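Local coordinates for uncharacterized protein AsqI (Emericella nidulans, PDB 5YY3) that catalyses the zinc-dependent ring contraction of 4'-methoxycyclopenin to 4'-methoxyviridicatin, a step in aspoquinolone mycotoxin biosynthesis, at residues 330-335 with 352-357; 415-420 with 632-636. All coordinates share one frame; numbering follows the deposited sequence.

Contact 1 of 2, residues 330-335 with 352-357; sequences ILDAQY and YGNLHN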
loop_
_atom_site.group_PDB
_atom_site.type_symbol
_atom_site.label_atom_id
_atom_site.label_comp_id
_atom_site.label_asym_id
_atom_site.label_seq_id
_atom_site.Cartn_x
_atom_site.Cartn_y
_atom_site.Cartn_z
ATOM N N ILE A 330 26.803 16.841 29.446
ATOM C CA ILE A 330 26.065 16.345 30.590
ATOM C C ILE A 330 25.185 15.144 30.211
ATOM O O ILE A 330 25.137 14.154 30.946
ATOM C CB ILE A 330 25.244 17.477 31.217
ATOM C CG1 ILE A 330 26.200 18.382 32.000
ATOM C CG2 ILE A 330 24.121 16.919 32.107
ATOM C CD1 ILE A 330 25.593 19.647 32.543
ATOM N N LEU A 331 24.515 15.218 29.060
ATOM C CA LEU A 331 23.746 14.085 28.526
ATOM C C LEU A 331 24.586 12.810 28.480
ATOM O O LEU A 331 24.072 11.713 28.710
ATOM C CB LEU A 331 23.216 14.398 27.119
ATOM C CG LEU A 331 21.977 15.300 27.064
ATOM C CD1 LEU A 331 21.678 15.771 25.643
ATOM C CD2 LEU A 331 20.765 14.596 27.697
ATOM N N ASP A 332 25.880 12.963 28.202
ATOM C CA ASP A 332 26.770 11.815 28.082
ATOM C C ASP A 332 27.632 11.621 29.333
ATOM O O ASP A 332 28.615 10.875 29.299
ATOM C CB ASP A 332 27.649 11.972 26.844
ATOM C CG ASP A 332 28.354 10.687 26.449
ATOM O OD1 ASP A 332 27.675 9.647 26.267
ATOM O OD2 ASP A 332 29.598 10.719 26.317
ATOM N N ALA A 333 27.245 12.284 30.431
ATOM C CA ALA A 333 27.916 12.180 31.754
ATOM C C ALA A 333 29.425 12.400 31.713
ATOM O O ALA A 333 30.197 11.683 32.352
ATOM C CB ALA A 333 27.632 10.836 32.402
ATOM N N GLN A 334 29.847 13.408 30.978
ATOM C CA GLN A 334 31.266 13.750 30.946
ATOM C C GLN A 334 31.662 14.769 31.979
ATOM O O GLN A 334 32.255 15.783 31.672
ATOM C CB GLN A 334 31.617 14.202 29.549
ATOM C CG GLN A 334 31.261 13.059 28.713
ATOM C CD GLN A 334 31.744 13.192 27.348
ATOM O OE1 GLN A 334 31.471 14.179 26.656
ATOM N NE2 GLN A 334 32.460 12.176 26.906
ATOM N N TYR A 335 31.319 14.463 33.217
ATOM C CA TYR A 335 31.590 15.363 34.313
ATOM C C TYR A 335 33.094 15.601 34.559
ATOM O O TYR A 335 33.468 16.719 34.879
ATOM C CB TYR A 335 30.896 14.853 35.568
ATOM C CG TYR A 335 29.383 14.752 35.414
ATOM C CD1 TYR A 335 28.599 15.898 35.370
ATOM C CD2 TYR A 335 28.741 13.512 35.314
ATOM C CE1 TYR A 335 27.224 15.828 35.243
ATOM C CE2 TYR A 335 27.355 13.431 35.186
ATOM C CZ TYR A 335 26.609 14.598 35.151
ATOM O OH TYR A 335 25.244 14.553 35.027
ATOM N N TYR A 352 21.451 15.745 37.336
ATOM C CA TYR A 352 21.386 15.548 35.889
ATOM C C TYR A 352 21.770 14.126 35.429
ATOM O O TYR A 352 21.398 13.706 34.329
ATOM C CB TYR A 352 22.255 16.610 35.199
ATOM C CG TYR A 352 21.910 18.004 35.689
ATOM C CD1 TYR A 352 20.666 18.562 35.426
ATOM C CD2 TYR A 352 22.808 18.743 36.457
ATOM C CE1 TYR A 352 20.334 19.835 35.895
ATOM C CE2 TYR A 352 22.485 20.016 36.930
ATOM C CZ TYR A 352 21.251 20.551 36.640
ATOM O OH TYR A 352 20.910 21.794 37.100
ATOM N N GLY A 353 22.506 13.389 36.255
ATOM C CA GLY A 353 22.752 11.976 36.005
ATOM C C GLY A 353 23.558 11.607 34.770
ATOM O O GLY A 353 24.452 12.347 34.336
ATOM N N ASN A 354 23.237 10.439 34.215
ATOM C CA ASN A 354 23.848 9.930 32.987
ATOM C C ASN A 354 22.770 9.471 32.001
ATOM O O ASN A 354 22.646 8.278 31.713
ATOM C CB ASN A 354 24.802 8.763 33.305
ATOM C CG ASN A 354 25.612 8.333 32.102
ATOM O OD1 ASN A 354 25.538 8.961 31.044
ATOM N ND2 ASN A 354 26.416 7.288 32.259
ATOM N N LEU A 355 21.986 10.419 31.491
ATOM C CA LEU A 355 20.755 10.087 30.762
ATOM C C LEU A 355 20.963 9.311 29.454
ATOM O O LEU A 355 20.209 8.382 29.167
ATOM C CB LEU A 355 19.969 11.366 30.463
ATOM C CG LEU A 355 18.601 11.204 29.816
ATOM C CD1 LEU A 355 17.765 10.220 30.614
ATOM C CD2 LEU A 355 17.912 12.543 29.744
ATOM N N HIS A 356 21.959 9.693 28.656
ATOM C CA HIS A 356 22.165 9.058 27.357
ATOM C C HIS A 356 22.492 7.584 27.519
ATOM O O HIS A 356 21.856 6.723 26.906
ATOM C CB HIS A 356 23.287 9.743 26.563
ATOM C CG HIS A 356 23.749 8.952 25.375
ATOM N ND1 HIS A 356 22.900 8.582 24.352
ATOM C CD2 HIS A 356 24.964 8.436 25.061
ATOM C CE1 HIS A 356 23.575 7.883 23.452
ATOM N NE2 HIS A 356 24.830 7.783 23.860
ATOM N N ASN A 357 23.481 7.287 28.354
ATOM C CA ASN A 357 23.959 5.908 28.456
ATOM C C ASN A 357 23.021 5.002 29.269
ATOM O O ASN A 357 22.894 3.815 28.979
ATOM C CB ASN A 357 25.377 5.888 29.034
ATOM C CG ASN A 357 26.385 6.579 28.118
ATOM O OD1 ASN A 357 26.900 5.979 27.169
ATOM N ND2 ASN A 357 26.664 7.846 28.394
HETATM O O HOH W 1 22.579 12.842 31.699
#
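His356 and Leu331 are joined through their backbones. His356 N donates to Leu331 O at 2.9 Å. A water adds to this link: it donates to Ile330 O and Tyr352 O and accepts from Leu355 N.

Side chains add further polar contacts. Asn357 ND2 donates to Asp332 OD1 at 3.0 Å, reaching it from above the carboxylate plane. The same ND2 also donates to Asn354 OD1 at 3.1 Å, in the plane of both amides. These two bonds fix the rotation of the Asn357 amide. An anti chi1 (-166°) swings the Asp332 carboxylate to the His356 side, with OD1 at the ring edge, 3.2 Å from His356 CD2. Asp332 OD2 is hydrogen-bonded to Tyr193 OH. At the other end, Tyr335 OH meets Gly353 O in the plane of its ring; the modelled 2.4 Å is very short and doubtful.

This is a junction of two helix ends in the hemocyanin-type helical domain. Helix 323-331 stops in a Schellman motif with Ala333, of positive phi, as C-prime residue. Helix 355-367 starts with Asn354 as N-cap. His356 ND1 is hydrogen-bonded to Trp396 NE1, and the ring lies close to the zinc ligands His190 and His218.

The apolar contacts are few. Ile330 CG2 sits 3.6 Å from Tyr352 CB. The Leu331 and Leu355 side chains run side by side, meeting through their CD2 methyls, with Tyr403 of helix 391-410 against both.

Contact 2 of 2, residues 415-420 with 632-636; sequences ITAHRA and LYPFI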
loop_
_atom_site.group_PDB
_atom_site.type_symbol
_atom_site.label_atom_id
_atom_site.label_comp_id
_atom_site.label_asym_id
_atom_site.label_seq_id
_atom_site.Cartn_x
_atom_site.Cartn_y
_atom_site.Cartn_z
ATOM N N ILE A 415 24.182 35.897 12.058
ATOM C CA ILE A 415 24.604 35.196 10.850
ATOM C C ILE A 415 25.688 35.975 10.096
ATOM O O ILE A 415 26.384 35.408 9.246
ATOM C CB ILE A 415 23.401 34.918 9.895
ATOM C CG1 ILE A 415 23.705 33.723 9.001
ATOM C CG2 ILE A 415 23.077 36.122 9.024
ATOM C CD1 ILE A 415 24.116 32.496 9.768
ATOM N N THR A 416 25.831 37.266 10.412
ATOM C CA THR A 416 26.857 38.107 9.792
ATOM C C THR A 416 28.151 38.143 10.613
ATOM O O THR A 416 29.202 38.502 10.094
ATOM C CB THR A 416 26.381 39.558 9.613
ATOM O OG1 THR A 416 26.237 40.165 10.900
ATOM C CG2 THR A 416 25.054 39.629 8.873
ATOM N N ALA A 417 28.068 37.760 11.887
ATOM C CA ALA A 417 29.173 37.905 12.845
ATOM C C ALA A 417 30.553 37.416 12.372
ATOM O O ALA A 417 31.573 37.961 12.778
ATOM C CB ALA A 417 28.811 37.201 14.133
ATOM N N HIS A 418 30.603 36.395 11.527
ATOM C CA HIS A 418 31.897 35.901 11.065
ATOM C C HIS A 418 31.943 35.790 9.533
ATOM O O HIS A 418 32.603 34.899 8.989
ATOM C CB HIS A 418 32.212 34.551 11.713
ATOM C CG HIS A 418 32.170 34.570 13.211
ATOM N ND1 HIS A 418 33.245 34.959 13.982
ATOM C CD2 HIS A 418 31.186 34.235 14.084
ATOM C CE1 HIS A 418 32.925 34.864 15.263
ATOM N NE2 HIS A 418 31.682 34.429 15.349
ATOM N N ARG A 419 31.237 36.695 8.854
ATOM C CA ARG A 419 31.224 36.739 7.391
ATOM C C ARG A 419 32.629 36.945 6.805
ATOM O O ARG A 419 33.404 37.744 7.316
ATOM C CB ARG A 419 30.299 37.871 6.891
ATOM C CG ARG A 419 30.693 39.290 7.381
ATOM C CD ARG A 419 30.297 40.410 6.414
ATOM N NE ARG A 419 28.866 40.725 6.416
ATOM C CZ ARG A 419 28.221 41.341 5.414
ATOM N NH1 ARG A 419 28.872 41.709 4.305
ATOM N NH2 ARG A 419 26.911 41.573 5.510
ATOM N N ALA A 420 32.956 36.235 5.731
ATOM C CA ALA A 420 34.158 36.559 4.968
ATOM C C ALA A 420 33.861 37.734 4.043
ATOM O O ALA A 420 32.743 37.867 3.543
ATOM C CB ALA A 420 34.642 35.364 4.170
ATOM N N LEU A 632 21.486 41.636 0.757
ATOM C CA LEU A 632 21.826 41.855 2.163
ATOM C C LEU A 632 22.840 40.852 2.726
ATOM O O LEU A 632 23.516 41.146 3.712
ATOM C CB LEU A 632 20.554 41.835 3.007
ATOM C CG LEU A 632 20.675 42.146 4.499
ATOM C CD1 LEU A 632 21.242 43.539 4.746
ATOM C CD2 LEU A 632 19.309 42.017 5.138
ATOM N N TYR A 633 22.951 39.667 2.126
ATOM C CA TYR A 633 23.908 38.664 2.624
ATOM C C TYR A 633 24.732 38.102 1.481
ATOM O O TYR A 633 24.508 36.977 1.054
ATOM C CB TYR A 633 23.191 37.523 3.367
ATOM C CG TYR A 633 22.226 38.007 4.433
ATOM C CD1 TYR A 633 22.688 38.409 5.683
ATOM C CD2 TYR A 633 20.860 38.077 4.185
ATOM C CE1 TYR A 633 21.817 38.865 6.665
ATOM C CE2 TYR A 633 19.982 38.539 5.157
ATOM C CZ TYR A 633 20.468 38.929 6.394
ATOM O OH TYR A 633 19.611 39.380 7.375
ATOM N N PRO A 634 25.703 38.882 0.987
ATOM C CA PRO A 634 26.402 38.525 -0.254
ATOM C C PRO A 634 27.376 37.372 -0.049
ATOM O O PRO A 634 27.808 36.747 -1.018
ATOM C CB PRO A 634 27.149 39.821 -0.631
ATOM C CG PRO A 634 26.605 40.899 0.305
ATOM C CD PRO A 634 26.158 40.176 1.532
ATOM N N PHE A 635 27.712 37.112 1.211
ATOM C CA PHE A 635 28.602 36.018 1.616
ATOM C C PHE A 635 27.837 34.674 1.806
ATOM O O PHE A 635 28.404 33.675 2.274
ATOM C CB PHE A 635 29.329 36.411 2.921
ATOM C CG PHE A 635 28.387 36.662 4.065
ATOM C CD1 PHE A 635 27.697 37.863 4.158
ATOM C CD2 PHE A 635 28.150 35.682 5.015
ATOM C CE1 PHE A 635 26.800 38.091 5.188
ATOM C CE2 PHE A 635 27.257 35.896 6.040
ATOM C CZ PHE A 635 26.581 37.105 6.133
ATOM N N ILE A 636 26.550 34.678 1.464
ATOM C CA ILE A 636 25.715 33.475 1.436
ATOM C C ILE A 636 25.113 33.362 0.047
ATOM O O ILE A 636 24.752 34.375 -0.570
ATOM C CB ILE A 636 24.564 33.509 2.489
ATOM C CG1 ILE A 636 25.111 33.362 3.916
ATOM C CG2 ILE A 636 23.533 32.408 2.215
ATOM C CD1 ILE A 636 24.123 33.798 5.017
#
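In both Phe635 and Arg419 the chi1 torsion (61° and 59°) tucks CG in between the two backbone branches. Phe635 CB points toward 415-420, and its torsion sets the ring under the Arg419 chain. Arg419 CB lies 3.5 Å from the Phe635 ring centroid, over the middle of one face, as a CH-pi contact. A bend at chi3 then folds the Arg419 guanidinium back beside the ring. Phe635 CE1 comes over one guanidinium face, 3.5 Å from Arg419 NH2. The two planes are 45° apart, not a flat stack.

The ring edge meets backbone. Ile415 O lies near the ring plane, 3.4 Å from Phe635 CE2. Thr416 CG2 touches Phe635 CZ and also the edge of the Tyr633 ring, 4.0 Å from CE1. Ile415 spreads its branches: CG2 packs on Tyr633 CE1 at 3.8 Å, and CG1 meets Ile636 CD1.

Phe635 sits in a type I turn from Tyr633 to Ile636, closed by Ile636 N to Tyr633 O. Ala420 and Phe635 both form backbone bonds with Ala579 of strand 571-580. The contact thus packs two loops that lead into strands 422-431 and 636-644, where the chain enters the hemocyanin-type Ig-like beta domain.

In the fold
The two contacts lie in different parts of the chain. Contact 1 is in the helical, metal-binding part, and contact 2 is where loops enter the beta domain. Their centres are 36 Å apart, and their nearest atoms about 23 Å. They follow in series along the sequence, with helix 391-410 between them. That helix packs on contact 1 and ends just before 415-420. Contact 1 adjoins the zinc site: the His356 side chain is about 5 Å from that of His218 and about 6 Å from that of His190. Contact 2 lies away from the zinc site. No other subunit of the tetrameric assembly touches either contact.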